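Local coordinates for protein formate dehydrogenase (Staphylococcus aureus, PDB 6TTB) that probably catalyses the NAD-dependent oxidation of formate to carbon dioxide, with reduction of NAD+ to NADH, at residues L271-R276 with G299-P304. Numbering follows the deposited sequence.
With NAD (nicotinamide-adenine-dinucleotide), chain C.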
loop_
_atom_site.group_PDB
_atom_site.type_symbol
_atom_site.label_atom_id
_atom_site.label_comp_id
_atom_site.label_asym_id
_atom_site.label_seq_id
_atom_site.Cartn_x
_atom_site.Cartn_y
_atom_site.Cartn_z
ATOM N N LEU A 271 12.339 0.320 -2.600
ATOM C CA LEU A 271 12.782 -1.042 -2.439
ATOM C C LEU A 271 11.807 -1.740 -1.546
ATOM O O LEU A 271 11.524 -1.236 -0.445
ATOM C CB LEU A 271 14.185 -1.065 -1.770
ATOM C CG LEU A 271 14.869 -2.444 -1.672
ATOM C CD1 LEU A 271 14.963 -3.149 -3.022
ATOM C CD2 LEU A 271 16.193 -2.327 -1.076
ATOM N N VAL A 272 11.401 -2.952 -1.986
ATOM C CA VAL A 272 10.458 -3.730 -1.220
ATOM C C VAL A 272 11.012 -5.119 -1.123
ATOM O O VAL A 272 11.418 -5.707 -2.112
ATOM C CB VAL A 272 9.043 -3.737 -1.809
ATOM C CG1 VAL A 272 8.201 -4.887 -1.280
ATOM C CG2 VAL A 272 8.355 -2.466 -1.478
ATOM N N ASN A 273 11.047 -5.602 0.104
ATOM C CA ASN A 273 11.650 -6.863 0.376
ATOM C C ASN A 273 10.799 -7.573 1.413
ATOM O O ASN A 273 10.868 -7.262 2.593
ATOM C CB ASN A 273 13.072 -6.700 0.822
ATOM C CG ASN A 273 13.628 -7.996 1.358
ATOM O OD1 ASN A 273 13.112 -9.082 1.015
ATOM N ND2 ASN A 273 14.699 -7.903 2.183
ATOM N N THR A 274 9.994 -8.502 0.920
ATOM C CA THR A 274 9.276 -9.422 1.719
ATOM C C THR A 274 9.817 -10.857 1.496
ATOM O O THR A 274 9.039 -11.853 1.594
ATOM C CB THR A 274 7.884 -9.470 1.143
ATOM O OG1 THR A 274 8.054 -9.686 -0.282
ATOM C CG2 THR A 274 7.113 -8.219 1.477
ATOM N N ALA A 275 11.104 -10.969 1.075
ATOM C CA ALA A 275 11.726 -12.275 0.891
ATOM C C ALA A 275 12.495 -12.641 2.164
ATOM O O ALA A 275 11.917 -13.275 3.039
ATOM C CB ALA A 275 12.526 -12.359 -0.371
ATOM N N ARG A 276 13.740 -12.184 2.336
ATOM C CA ARG A 276 14.360 -12.357 3.655
ATOM C C ARG A 276 15.229 -11.156 4.031
ATOM O O ARG A 276 15.988 -10.668 3.222
ATOM C CB ARG A 276 15.079 -13.711 3.882
ATOM C CG ARG A 276 14.606 -14.879 3.032
ATOM C CD ARG A 276 14.252 -16.121 3.823
ATOM N NE ARG A 276 14.022 -17.256 2.899
ATOM C CZ ARG A 276 14.773 -18.360 2.823
ATOM N NH1 ARG A 276 15.818 -18.504 3.616
ATOM N NH2 ARG A 276 14.505 -19.291 1.915
ATOM N N GLY A 299 8.550 -3.808 3.389
ATOM C CA GLY A 299 8.723 -5.235 3.559
ATOM C C GLY A 299 8.389 -5.638 4.967
ATOM O O GLY A 299 8.179 -4.779 5.784
ATOM N N ASP A 300 8.466 -6.945 5.262
ATOM C CA ASP A 300 8.026 -7.484 6.549
ATOM C C ASP A 300 9.038 -8.516 7.104
ATOM O O ASP A 300 8.664 -9.329 7.999
ATOM C CB ASP A 300 6.608 -8.073 6.473
ATOM C CG ASP A 300 6.528 -9.460 5.808
ATOM O OD1 ASP A 300 7.416 -9.788 4.947
ATOM O OD2 ASP A 300 5.597 -10.231 6.157
ATOM N N VAL A 301 10.286 -8.510 6.570
ATOM C CA VAL A 301 11.228 -9.585 6.910
ATOM C C VAL A 301 12.478 -8.963 7.514
ATOM O O VAL A 301 12.889 -7.896 7.065
ATOM C CB VAL A 301 11.572 -10.464 5.693
ATOM C CG1 VAL A 301 10.444 -11.355 5.285
ATOM C CG2 VAL A 301 12.068 -9.646 4.504
ATOM N N TRP A 302 13.067 -9.618 8.552
ATOM C CA TRP A 302 14.113 -8.942 9.333
ATOM C C TRP A 302 15.373 -9.806 9.574
ATOM O O TRP A 302 15.259 -11.036 9.751
ATOM C CB TRP A 302 13.535 -8.529 10.649
ATOM C CG TRP A 302 12.312 -7.706 10.538
ATOM C CD1 TRP A 302 11.074 -8.115 10.129
ATOM C CD2 TRP A 302 12.171 -6.350 11.000
ATOM N NE1 TRP A 302 10.188 -7.080 10.211
ATOM C CE2 TRP A 302 10.817 -5.991 10.772
ATOM C CE3 TRP A 302 13.072 -5.396 11.521
ATOM C CZ2 TRP A 302 10.333 -4.713 11.038
ATOM C CZ3 TRP A 302 12.583 -4.136 11.764
ATOM C CH2 TRP A 302 11.236 -3.801 11.516
ATOM N N TYR A 303 16.531 -9.129 9.822
ATOM C CA TYR A 303 17.698 -9.821 10.417
ATOM C C TYR A 303 18.131 -9.182 11.765
ATOM O O TYR A 303 18.696 -8.069 11.830
ATOM C CB TYR A 303 18.858 -9.966 9.410
ATOM C CG TYR A 303 19.954 -10.887 9.904
ATOM C CD1 TYR A 303 19.679 -12.219 10.244
ATOM C CD2 TYR A 303 21.265 -10.422 10.127
ATOM C CE1 TYR A 303 20.640 -13.027 10.851
ATOM C CE2 TYR A 303 22.239 -11.233 10.715
ATOM C CZ TYR A 303 21.919 -12.538 11.088
ATOM O OH TYR A 303 22.885 -13.360 11.625
ATOM N N PRO A 304 18.014 -9.903 12.900
ATOM C CA PRO A 304 17.375 -11.217 12.943
ATOM C C PRO A 304 15.879 -11.122 13.273
ATOM O O PRO A 304 15.336 -10.038 13.401
ATOM C CB PRO A 304 18.083 -11.745 14.177
ATOM C CG PRO A 304 18.004 -10.550 15.113
ATOM C CD PRO A 304 18.537 -9.470 14.222
HETATM P PA NAD C . 10.706 -19.503 -5.699
HETATM O O1A NAD C . 11.722 -20.589 -5.590
HETATM O O2A NAD C . 9.419 -19.691 -6.479
HETATM O O5B NAD C . 11.415 -18.117 -6.116
HETATM C C5B NAD C . 12.847 -17.954 -6.062
HETATM C C4B NAD C . 13.347 -17.755 -7.472
HETATM O O4B NAD C . 14.467 -16.853 -7.406
HETATM C C3B NAD C . 13.829 -19.036 -8.194
HETATM O O3B NAD C . 12.984 -19.521 -9.237
HETATM C C2B NAD C . 15.230 -18.701 -8.721
HETATM O O2B NAD C . 15.372 -18.924 -10.108
HETATM C C1B NAD C . 15.463 -17.237 -8.318
HETATM N N9A NAD C . 16.794 -17.006 -7.748
HETATM C C8A NAD C . 17.694 -17.975 -7.323
HETATM N N7A NAD C . 18.874 -17.491 -7.011
HETATM C C5A NAD C . 18.796 -16.138 -7.338
HETATM C C6A NAD C . 19.741 -15.071 -7.301
HETATM N N6A NAD C . 21.014 -15.208 -6.979
HETATM N N1A NAD C . 19.338 -13.867 -7.779
HETATM C C2A NAD C . 18.058 -13.725 -8.158
HETATM N N3A NAD C . 17.078 -14.633 -8.196
HETATM C C4A NAD C . 17.507 -15.829 -7.781
HETATM O O3 NAD C . 10.304 -19.107 -4.249
HETATM P PN NAD C . 9.067 -18.210 -3.925
HETATM O O1N NAD C . 7.967 -19.152 -3.512
HETATM O O2N NAD C . 8.825 -17.262 -5.063
HETATM O O5D NAD C . 9.636 -17.402 -2.641
HETATM C C5D NAD C . 10.262 -16.098 -2.841
HETATM C C4D NAD C . 10.961 -15.751 -1.573
HETATM O O4D NAD C . 9.988 -15.160 -0.677
HETATM C C3D NAD C . 11.558 -16.990 -0.864
HETATM O O3D NAD C . 12.977 -16.994 -0.869
HETATM C C2D NAD C . 10.935 -16.974 0.535
HETATM O O2D NAD C . 11.846 -17.086 1.621
HETATM C C1D NAD C . 10.193 -15.654 0.629
HETATM N N1N NAD C . 8.893 -15.878 1.281
HETATM C C2N NAD C . 8.547 -15.116 2.439
HETATM C C3N NAD C . 7.303 -15.311 3.081
HETATM C C7N NAD C . 6.804 -14.309 4.123
HETATM O O7N NAD C . 6.009 -14.694 4.979
HETATM N N7N NAD C . 7.227 -13.031 4.060
HETATM C C4N NAD C . 6.516 -16.454 2.682
HETATM C C5N NAD C . 6.892 -17.217 1.556
HETATM C C6N NAD C . 8.100 -16.929 0.889
#
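V301 sets CG1 anti to its carbonyl carbon (chi1 -72°), which puts CG2 between the backbone N and the carbonyl carbon, against the turn N273-R276. N273 carries CG anti to its own backbone N (chi1 169°), and its side chain crosses that of V301 at about a right angle. CG2 of V301 lies 3.7 Å from OD1 of N273 and also packs on the N273 carbonyl oxygen and the R276 carbonyl carbon. The other branch, CG1, rests on the carbonyl oxygen of A275. The carboxamide of N273 holds the turn from within. Its OD1 accepts from the backbone N of A275 at 2.8 Å, an Asx turn. Its ND2 donates almost straight to R276 O, from above that carbonyl plane. At G299 the backbones meet, and CA makes a CH...O contact of 3.1 Å with N273 O. D300 brings OD1 to 3.8 Å from CG2 of T274, while its OD2 accepts a hydrogen bond from S326 N.

The site lies at the C-terminal ends of the adjacent parallel strands 269-273 and 294-299 of the Rossmann-type NAD domain. The nicotinamide amide N7N gives a straight bond to T274 O at 3.3 Å and a weak one to D300 OD1 at 3.4 Å. CG1 of V301 touches the same nitrogen. NE of R276 donates to the ribose O2D, and NH1 forms a salt bridge with D122. T274 O, and more weakly D300 OD1, thus accept from the nicotinamide NH2. This is consistent with a pocket that fixes the rotation of the nicotinamide carboxamide, and with it the orientation of the ring for hydride transfer.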